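Local coordinates for branched-chain-amino-acid aminotransferase (Pseudomonas sp. UW4, PDB 6JIF), which catalyses the PLP-dependent transfer of amino groups between branched-chain amino acids and 2-oxo acids, a reaction useful for making chiral amino acids, at residues Y84-D97 against Q345-V359. Residues are numbered along the deposited sequence; the frame is centred on the assembly and turned at random.
Sequences YRCKDGSINLFRPD and QTGDIEAPAGWIVKV
The guanidinium of Arg95 lies flat on the indole of Trp355, planes 9° apart, with CZ 3.7 Å from the centroid of the five-membered ring, a cation-pi stack. A bend at chi3 (80°) turns the guanidinium over the ring, while CD adds a CH-pi contact to the same face; Pro352 CG covers the opposite one. Arginine suits this place because its face stacks while NH1 still reaches Glu274 and Ser271 of helix 267-278. Close by, Gln345, in the last turn of helix 332-346, lays its aliphatic stem against two aromatic rings: CB over a face of Tyr84, CG over a face of Phe94, 3.9 Å from that ring's centroid. Phe94 CG is anti to the backbone N (chi1 -176°), which sets one face of the ring against Gln345 CG and brings CE1 to 3.7 Å from Trp355 CE3; Arg95 CG covers the other face. The backbones meanwhile pair as antiparallel strands, Leu93 and Val357 forming the hydrogen-bonded pair, so that the C-terminal strand 356-358 completes one edge of the seven-stranded antiparallel sheet in this class IV aminotransferase. Val359 packs its branched side chain on Ile91 and Leu93, beside helix 117-130. Asn92 suits the junction of sheet and helix end: ND2 donates to Gln345 O (3.1 Å) from above that carbonyl's plane, and OD1 takes Lys358 NZ in plane on a lone pair at 2.9 Å. On the exposed side packing gives way to polar and water-mediated links. Long, flexible Lys358 reaches from the edge strand to three acceptors: Asn92 OD1, Ser90 OG and a water shared with Asp88. Another water links Lys87 N, Thr346 O and Asp348 OD1, while Asp348 OD2 is hydrogen-bonded to Tyr138 OH. Gly347 closes the helix in a Schellman motif; at its positive phi a CB would jam against the preceding carbonyl O and crowd Cys86 SG.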
ATOM      1  N   TYR B  84      17.483  23.070  -9.233  1.00 20.59           N
ATOM      2  CA  TYR B  84      17.494  24.479  -8.855  1.00 18.21           C
ATOM      3  C   TYR B  84      18.293  25.299  -9.870  1.00 22.90           C
ATOM      4  O   TYR B  84      19.377  24.879 -10.308  1.00 18.67           O
ATOM      5  CB  TYR B  84      18.119  24.649  -7.479  1.00 19.24           C
ATOM      6  CG  TYR B  84      17.528  23.807  -6.392  1.00 21.16           C
ATOM      7  CD1 TYR B  84      17.958  22.482  -6.182  1.00 22.32           C
ATOM      8  CD2 TYR B  84      16.557  24.306  -5.557  1.00 22.71           C
ATOM      9  CE1 TYR B  84      17.422  21.705  -5.173  1.00 25.67           C
ATOM     10  CE2 TYR B  84      16.029  23.534  -4.537  1.00 17.66           C
ATOM     11  CZ  TYR B  84      16.459  22.235  -4.357  1.00 23.72           C
ATOM     12  OH  TYR B  84      15.928  21.445  -3.362  1.00 23.93           O
ATOM     13  N   ARG B  85      17.784  26.491 -10.229  1.00 20.07           N
ATOM     14  CA  ARG B  85      18.583  27.430 -11.004  1.00 23.47           C
ATOM     15  C   ARG B  85      19.601  28.117 -10.087  1.00 26.81           C
ATOM     16  O   ARG B  85      19.249  28.664  -9.030  1.00 19.98           O
ATOM     17  CB  ARG B  85      17.689  28.463 -11.687  1.00 23.45           C
ATOM     18  CG  ARG B  85      18.429  29.463 -12.477  1.00 23.57           C
ATOM     19  CD  ARG B  85      19.058  28.838 -13.724  1.00 21.19           C
ATOM     20  NE  ARG B  85      18.008  28.512 -14.691  1.00 23.88           N
ATOM     21  CZ  ARG B  85      18.204  27.926 -15.862  1.00 21.75           C
ATOM     22  NH1 ARG B  85      19.436  27.605 -16.234  1.00 25.03           N
ATOM     23  NH2 ARG B  85      17.171  27.688 -16.675  1.00 25.35           N
ATOM     24  N   CYS B  86      20.867  28.049 -10.467  1.00 19.93           N
ATOM     25  CA  CYS B  86      21.894  28.739  -9.702  1.00 20.51           C
ATOM     26  C   CYS B  86      21.987  30.230 -10.107  1.00 22.71           C
ATOM     27  O   CYS B  86      21.596  30.641 -11.206  1.00 26.78           O
ATOM     28  CB  CYS B  86      23.247  28.085  -9.952  1.00 21.32           C
ATOM     29  SG  CYS B  86      23.315  26.409  -9.510  1.00 26.36           S
ATOM     30  N   LYS B  87      22.562  31.031  -9.217  1.00 22.20           N
ATOM     31  CA  LYS B  87      22.728  32.447  -9.540  1.00 23.30           C
ATOM     32  C   LYS B  87      23.559  32.635 -10.789  1.00 29.02           C
ATOM     33  O   LYS B  87      23.393  33.635 -11.509  1.00 30.51           O
ATOM     34  CB  LYS B  87      23.408  33.176  -8.380  1.00 26.84           C
ATOM     35  CG  LYS B  87      23.277  34.671  -8.468  1.00 33.07           C
ATOM     36  CD  LYS B  87      23.493  35.348  -7.141  1.00 34.14           C
ATOM     37  CE  LYS B  87      24.621  34.759  -6.361  1.00 35.22           C
ATOM     38  NZ  LYS B  87      24.890  35.620  -5.125  1.00 42.95           N
ATOM     39  N   ASP B  88      24.499  31.732 -11.034  1.00 25.71           N
ATOM     40  CA  ASP B  88      25.321  31.877 -12.214  1.00 26.76           C
ATOM     41  C   ASP B  88      24.629  31.339 -13.463  1.00 30.14           C
ATOM     42  O   ASP B  88      25.229  31.343 -14.543  1.00 34.07           O
ATOM     43  CB  ASP B  88      26.686  31.208 -11.988  1.00 28.45           C
ATOM     44  CG  ASP B  88      26.610  29.675 -11.883  1.00 28.47           C
ATOM     45  OD1 ASP B  88      25.519  29.072 -11.996  1.00 28.69           O
ATOM     46  OD2 ASP B  88      27.690  29.053 -11.681  1.00 29.86           O
ATOM     47  N   GLY B  89      23.380  30.900 -13.339  1.00 29.10           N
ATOM     48  CA  GLY B  89      22.590  30.471 -14.467  1.00 27.60           C
ATOM     49  C   GLY B  89      22.640  28.993 -14.739  1.00 22.13           C
ATOM     50  O   GLY B  89      21.882  28.516 -15.592  1.00 25.49           O
ATOM     51  N   SER B  90      23.541  28.264 -14.100  1.00 21.46           N
ATOM     52  CA  SER B  90      23.579  26.813 -14.299  1.00 20.74           C
ATOM     53  C   SER B  90      22.433  26.172 -13.513  1.00 30.14           C
ATOM     54  O   SER B  90      21.677  26.853 -12.820  1.00 27.42           O
ATOM     55  CB  SER B  90      24.936  26.217 -13.895  1.00 20.78           C
ATOM     56  OG  SER B  90      25.326  26.583 -12.588  1.00 20.76           O
ATOM     57  N   ILE B  91      22.303  24.848 -13.611  1.00 24.14           N
ATOM     58  CA  ILE B  91      21.208  24.088 -13.008  1.00 18.80           C
ATOM     59  C   ILE B  91      21.763  22.978 -12.104  1.00 21.27           C
ATOM     60  O   ILE B  91      22.514  22.110 -12.571  1.00 19.55           O
ATOM     61  CB  ILE B  91      20.301  23.474 -14.094  1.00 18.80           C
ATOM     62  CG1 ILE B  91      19.823  24.578 -15.043  1.00 21.57           C
ATOM     63  CG2 ILE B  91      19.172  22.700 -13.432  1.00 22.76           C
ATOM     64  CD1 ILE B  91      19.103  24.044 -16.277  1.00 23.71           C
ATOM     65  N   ASN B  92      21.363  22.971 -10.822  1.00 18.00           N
ATOM     66  CA  ASN B  92      21.811  21.962  -9.860  1.00 21.34           C
ATOM     67  C   ASN B  92      20.721  20.913  -9.693  1.00 23.19           C
ATOM     68  O   ASN B  92      19.629  21.223  -9.220  1.00 18.25           O
ATOM     69  CB  ASN B  92      22.094  22.566  -8.473  1.00 19.03           C
ATOM     70  CG  ASN B  92      23.406  23.254  -8.391  1.00 21.73           C
ATOM     71  OD1 ASN B  92      24.129  23.276  -9.352  1.00 18.69           O
ATOM     72  ND2 ASN B  92      23.740  23.810  -7.226  1.00 19.23           N
ATOM     73  N   LEU B  93      21.013  19.661 -10.014  1.00 15.86           N
ATOM     74  CA  LEU B  93      20.124  18.574  -9.626  1.00 15.20           C
ATOM     75  C   LEU B  93      20.678  17.965  -8.336  1.00 18.68           C
ATOM     76  O   LEU B  93      21.802  17.468  -8.330  1.00 18.16           O
ATOM     77  CB  LEU B  93      20.090  17.559 -10.771  1.00 20.85           C
ATOM     78  CG  LEU B  93      19.273  16.300 -10.656  1.00 16.80           C
ATOM     79  CD1 LEU B  93      17.831  16.745 -10.536  1.00 21.86           C
ATOM     80  CD2 LEU B  93      19.477  15.472 -11.917  1.00 16.05           C
ATOM     81  N   PHE B  94      19.878  17.926  -7.263  1.00 14.78           N
ATOM     82  CA  PHE B  94      20.402  17.638  -5.916  1.00 14.87           C
ATOM     83  C   PHE B  94      20.358  16.137  -5.585  1.00 17.99           C
ATOM     84  O   PHE B  94      19.279  15.576  -5.396  1.00 16.01           O
ATOM     85  CB  PHE B  94      19.610  18.447  -4.871  1.00 15.01           C
ATOM     86  CG  PHE B  94      20.138  18.305  -3.460  1.00 15.33           C
ATOM     87  CD1 PHE B  94      21.308  18.955  -3.060  1.00 16.00           C
ATOM     88  CD2 PHE B  94      19.466  17.496  -2.538  1.00 22.07           C
ATOM     89  CE1 PHE B  94      21.801  18.844  -1.765  1.00 16.58           C
ATOM     90  CE2 PHE B  94      19.969  17.356  -1.223  1.00 17.26           C
ATOM     91  CZ  PHE B  94      21.108  18.033  -0.834  1.00 18.85           C
ATOM     92  N   ARG B  95      21.568  15.506  -5.438  1.00 16.64           N
ATOM     93  CA  ARG B  95      21.769  14.140  -4.928  1.00 14.61           C
ATOM     94  C   ARG B  95      20.902  13.083  -5.616  1.00 14.07           C
ATOM     95  O   ARG B  95      20.354  12.199  -4.941  1.00 18.14           O
ATOM     96  CB  ARG B  95      21.544  14.117  -3.413  1.00 14.72           C
ATOM     97  CG  ARG B  95      22.513  15.104  -2.705  1.00 15.45           C
ATOM     98  CD  ARG B  95      22.702  14.715  -1.272  1.00 15.81           C
ATOM     99  NE  ARG B  95      23.653  13.627  -1.083  1.00 16.89           N
ATOM    100  CZ  ARG B  95      23.946  13.096   0.104  1.00 16.57           C
ATOM    101  NH1 ARG B  95      23.380  13.567   1.237  1.00 16.81           N
ATOM    102  NH2 ARG B  95      24.880  12.160   0.179  1.00 17.08           N
ATOM    103  N   PRO B  96      20.772  13.106  -6.940  1.00 16.14           N
ATOM    104  CA  PRO B  96      19.923  12.103  -7.582  1.00 17.03           C
ATOM    105  C   PRO B  96      20.440  10.671  -7.432  1.00 18.05           C
ATOM    106  O   PRO B  96      19.644   9.725  -7.499  1.00 16.47           O
ATOM    107  CB  PRO B  96      19.928  12.532  -9.049  1.00 14.86           C
ATOM    108  CG  PRO B  96      21.181  13.237  -9.224  1.00 14.61           C
ATOM    109  CD  PRO B  96      21.412  14.004  -7.933  1.00 14.41           C
ATOM    110  N   ASP B  97      21.748  10.501  -7.243  1.00 17.55           N
ATOM    111  CA  ASP B  97      22.291   9.184  -6.952  1.00 18.04           C
ATOM    112  C   ASP B  97      21.650   8.589  -5.706  1.00 17.40           C
ATOM    113  O   ASP B  97      21.418   7.382  -5.635  1.00 14.51           O
ATOM    114  CB  ASP B  97      23.806   9.274  -6.816  1.00 15.72           C
ATOM    115  CG  ASP B  97      24.266  10.076  -5.587  1.00 19.05           C
ATOM    116  OD1 ASP B  97      23.797  11.248  -5.439  1.00 22.43           O
ATOM    117  OD2 ASP B  97      25.174   9.573  -4.851  1.00 18.48           O
ATOM    118  N   GLN B 345      21.976  23.536  -1.946  1.00 18.29           N
ATOM    119  CA  GLN B 345      21.067  23.165  -3.036  1.00 19.29           C
ATOM    120  C   GLN B 345      21.133  24.175  -4.188  1.00 21.17           C
ATOM    121  O   GLN B 345      21.221  23.781  -5.367  1.00 19.78           O
ATOM    122  CB  GLN B 345      19.635  23.015  -2.489  1.00 15.26           C
ATOM    123  CG  GLN B 345      19.466  21.827  -1.623  1.00 21.37           C
ATOM    124  CD  GLN B 345      18.150  21.843  -0.873  1.00 25.91           C
ATOM    125  OE1 GLN B 345      17.574  22.909  -0.607  1.00 23.05           O
ATOM    126  NE2 GLN B 345      17.677  20.662  -0.513  1.00 30.42           N
ATOM    127  N   THR B 346      21.170  25.483  -3.883  1.00 21.93           N
ATOM    128  CA  THR B 346      21.140  26.493  -4.933  1.00 16.08           C
ATOM    129  C   THR B 346      22.500  26.941  -5.465  1.00 19.10           C
ATOM    130  O   THR B 346      22.531  27.779  -6.366  1.00 24.82           O
ATOM    131  CB  THR B 346      20.379  27.741  -4.446  1.00 22.98           C
ATOM    132  OG1 THR B 346      21.053  28.297  -3.305  1.00 20.22           O
ATOM    133  CG2 THR B 346      19.004  27.325  -4.052  1.00 25.09           C
ATOM    134  N   GLY B 347      23.620  26.454  -4.922  1.00 18.36           N
ATOM    135  CA  GLY B 347      24.940  26.912  -5.392  1.00 16.75           C
ATOM    136  C   GLY B 347      25.497  28.156  -4.733  1.00 17.45           C
ATOM    137  O   GLY B 347      26.572  28.649  -5.177  1.00 22.84           O
ATOM    138  N   ASP B 348      24.833  28.688  -3.706  1.00 19.89           N
ATOM    139  CA  ASP B 348      25.389  29.806  -2.942  1.00 19.55           C
ATOM    140  C   ASP B 348      26.463  29.375  -1.953  1.00 19.82           C
ATOM    141  O   ASP B 348      27.297  30.197  -1.535  1.00 20.62           O
ATOM    142  CB  ASP B 348      24.251  30.527  -2.234  1.00 19.23           C
ATOM    143  CG  ASP B 348      23.409  31.284  -3.211  1.00 23.02           C
ATOM    144  OD1 ASP B 348      23.937  31.579  -4.316  1.00 28.68           O
ATOM    145  OD2 ASP B 348      22.249  31.583  -2.895  1.00 32.05           O
ATOM    146  N   ILE B 349      26.475  28.102  -1.588  1.00 16.54           N
ATOM    147  CA  ILE B 349      27.468  27.512  -0.688  1.00 16.51           C
ATOM    148  C   ILE B 349      28.011  26.294  -1.421  1.00 18.15           C
ATOM    149  O   ILE B 349      27.233  25.480  -1.927  1.00 20.78           O
ATOM    150  CB  ILE B 349      26.856  27.081   0.665  1.00 20.07           C
ATOM    151  CG1 ILE B 349      26.347  28.285   1.478  1.00 18.71           C
ATOM    152  CG2 ILE B 349      27.876  26.232   1.522  1.00 21.84           C
ATOM    153  CD1 ILE B 349      25.434  27.888   2.702  1.00 19.65           C
ATOM    154  N   GLU B 350      29.332  26.172  -1.473  1.00 17.03           N
ATOM    155  CA  GLU B 350      29.923  25.073  -2.202  1.00 18.40           C
ATOM    156  C   GLU B 350      29.494  23.761  -1.588  1.00 17.07           C
ATOM    157  O   GLU B 350      29.592  23.573  -0.368  1.00 17.95           O
ATOM    158  CB  GLU B 350      31.446  25.206  -2.229  1.00 18.02           C
ATOM    159  CG  GLU B 350      32.127  24.098  -3.022  1.00 18.31           C
ATOM    160  CD  GLU B 350      33.646  24.193  -3.012  1.00 20.86           C
ATOM    161  OE1 GLU B 350      34.215  25.149  -2.456  1.00 23.53           O
ATOM    162  OE2 GLU B 350      34.272  23.323  -3.653  1.00 21.07           O
ATOM    163  N   ALA B 351      29.078  22.798  -2.458  1.00 16.25           N
ATOM    164  CA  ALA B 351      28.516  21.557  -1.954  1.00 15.66           C
ATOM    165  C   ALA B 351      29.587  20.546  -1.573  1.00 15.97           C
ATOM    166  O   ALA B 351      30.713  20.573  -2.094  1.00 18.40           O
ATOM    167  CB  ALA B 351      27.614  20.891  -3.001  1.00 19.12           C
ATOM    168  N   PRO B 352      29.244  19.614  -0.690  1.00 18.84           N
ATOM    169  CA  PRO B 352      30.095  18.444  -0.485  1.00 21.58           C
ATOM    170  C   PRO B 352      30.284  17.669  -1.772  1.00 16.26           C
ATOM    171  O   PRO B 352      29.477  17.736  -2.701  1.00 20.03           O
ATOM    172  CB  PRO B 352      29.298  17.599   0.520  1.00 16.81           C
ATOM    173  CG  PRO B 352      28.443  18.611   1.278  1.00 19.03           C
ATOM    174  CD  PRO B 352      28.061  19.597   0.198  1.00 19.21           C
ATOM    175  N   ALA B 353      31.351  16.887  -1.781  1.00 16.90           N
ATOM    176  CA  ALA B 353      31.749  16.136  -2.958  1.00 19.25           C
ATOM    177  C   ALA B 353      30.635  15.220  -3.431  1.00 20.41           C
ATOM    178  O   ALA B 353      30.002  14.514  -2.632  1.00 23.57           O
ATOM    179  CB  ALA B 353      32.976  15.300  -2.635  1.00 21.77           C
ATOM    180  N   GLY B 354      30.355  15.292  -4.724  1.00 20.75           N
ATOM    181  CA  GLY B 354      29.441  14.362  -5.351  1.00 24.40           C
ATOM    182  C   GLY B 354      27.961  14.653  -5.184  1.00 23.13           C
ATOM    183  O   GLY B 354      27.148  13.966  -5.809  1.00 26.84           O
ATOM    184  N   TRP B 355      27.582  15.680  -4.426  1.00 19.96           N
ATOM    185  CA  TRP B 355      26.169  15.940  -4.166  1.00 15.14           C
ATOM    186  C   TRP B 355      25.443  16.540  -5.371  1.00 22.78           C
ATOM    187  O   TRP B 355      24.238  16.330  -5.542  1.00 22.88           O
ATOM    188  CB  TRP B 355      26.043  16.906  -2.993  1.00 14.66           C
ATOM    189  CG  TRP B 355      26.260  16.285  -1.667  1.00 16.84           C
ATOM    190  CD1 TRP B 355      26.978  15.160  -1.372  1.00 17.80           C
ATOM    191  CD2 TRP B 355      25.700  16.742  -0.421  1.00 17.70           C
ATOM    192  NE1 TRP B 355      26.914  14.908  -0.033  1.00 16.61           N
ATOM    193  CE2 TRP B 355      26.169  15.897   0.577  1.00 13.88           C
ATOM    194  CE3 TRP B 355      24.910  17.835  -0.074  1.00 16.25           C
ATOM    195  CZ2 TRP B 355      25.802  16.058   1.926  1.00 18.64           C
ATOM    196  CZ3 TRP B 355      24.590  18.026   1.266  1.00 18.37           C
ATOM    197  CH2 TRP B 355      25.033  17.126   2.238  1.00 17.15           C
ATOM    198  N   ILE B 356      26.107  17.390  -6.158  1.00 16.45           N
ATOM    199  CA  ILE B 356      25.409  18.188  -7.172  1.00 16.02           C
ATOM    200  C   ILE B 356      25.677  17.601  -8.542  1.00 22.56           C
ATOM    201  O   ILE B 356      26.833  17.358  -8.892  1.00 19.24           O
ATOM    202  CB  ILE B 356      25.880  19.648  -7.139  1.00 22.19           C
ATOM    203  CG1 ILE B 356      25.610  20.297  -5.783  1.00 22.55           C
ATOM    204  CG2 ILE B 356      25.289  20.430  -8.298  1.00 21.84           C
ATOM    205  CD1 ILE B 356      24.135  20.278  -5.363  1.00 17.37           C
ATOM    206  N   VAL B 357      24.627  17.380  -9.321  1.00 21.87           N
ATOM    207  CA  VAL B 357      24.777  17.047 -10.725  1.00 20.36           C
ATOM    208  C   VAL B 357      24.362  18.259 -11.537  1.00 22.07           C
ATOM    209  O   VAL B 357      23.226  18.729 -11.417  1.00 21.04           O
ATOM    210  CB  VAL B 357      23.957  15.805 -11.099  1.00 19.38           C
ATOM    211  CG1 VAL B 357      24.045  15.550 -12.613  1.00 20.27           C
ATOM    212  CG2 VAL B 357      24.490  14.552 -10.307  1.00 18.51           C
ATOM    213  N   LYS B 358      25.277  18.778 -12.352  1.00 18.81           N
ATOM    214  CA  LYS B 358      24.954  19.938 -13.180  1.00 19.33           C
ATOM    215  C   LYS B 358      24.169  19.428 -14.372  1.00 22.61           C
ATOM    216  O   LYS B 358      24.605  18.478 -15.036  1.00 21.64           O
ATOM    217  CB  LYS B 358      26.230  20.663 -13.645  1.00 28.78           C
ATOM    218  CG  LYS B 358      26.985  21.391 -12.487  1.00 23.71           C
ATOM    219  CD  LYS B 358      26.301  22.696 -12.138  1.00 21.83           C
ATOM    220  CE  LYS B 358      27.028  23.381 -10.984  1.00 23.81           C
ATOM    221  NZ  LYS B 358      26.349  24.602 -10.560  1.00 21.33           N
ATOM    222  N   VAL B 359      23.031  20.065 -14.659  1.00 21.89           N
ATOM    223  CA  VAL B 359      22.244  19.651 -15.842  1.00 26.10           C
ATOM    224  C   VAL B 359      22.544  20.541 -17.078  1.00 33.41           C
ATOM    225  O   VAL B 359      22.488  21.780 -17.009  1.00 29.09           O
ATOM    226  CB  VAL B 359      20.776  19.654 -15.534  1.00 20.55           C
ATOM    227  CG1 VAL B 359      19.955  19.316 -16.749  1.00 27.53           C
ATOM    228  CG2 VAL B 359      20.492  18.701 -14.381  1.00 24.00           C
TER
HETATM  229  O   HOH W   1      23.781  30.210  -6.905  1.00 25.46           O
HETATM  230  O   HOH W   2      28.403  26.355 -11.742  1.00 43.60           O
HETATM  231  O   HOH W   3      23.984  23.636 -15.729  1.00 27.27           O
HETATM  232  O   HOH W   4      24.727  13.030  -7.073  1.00 21.67           O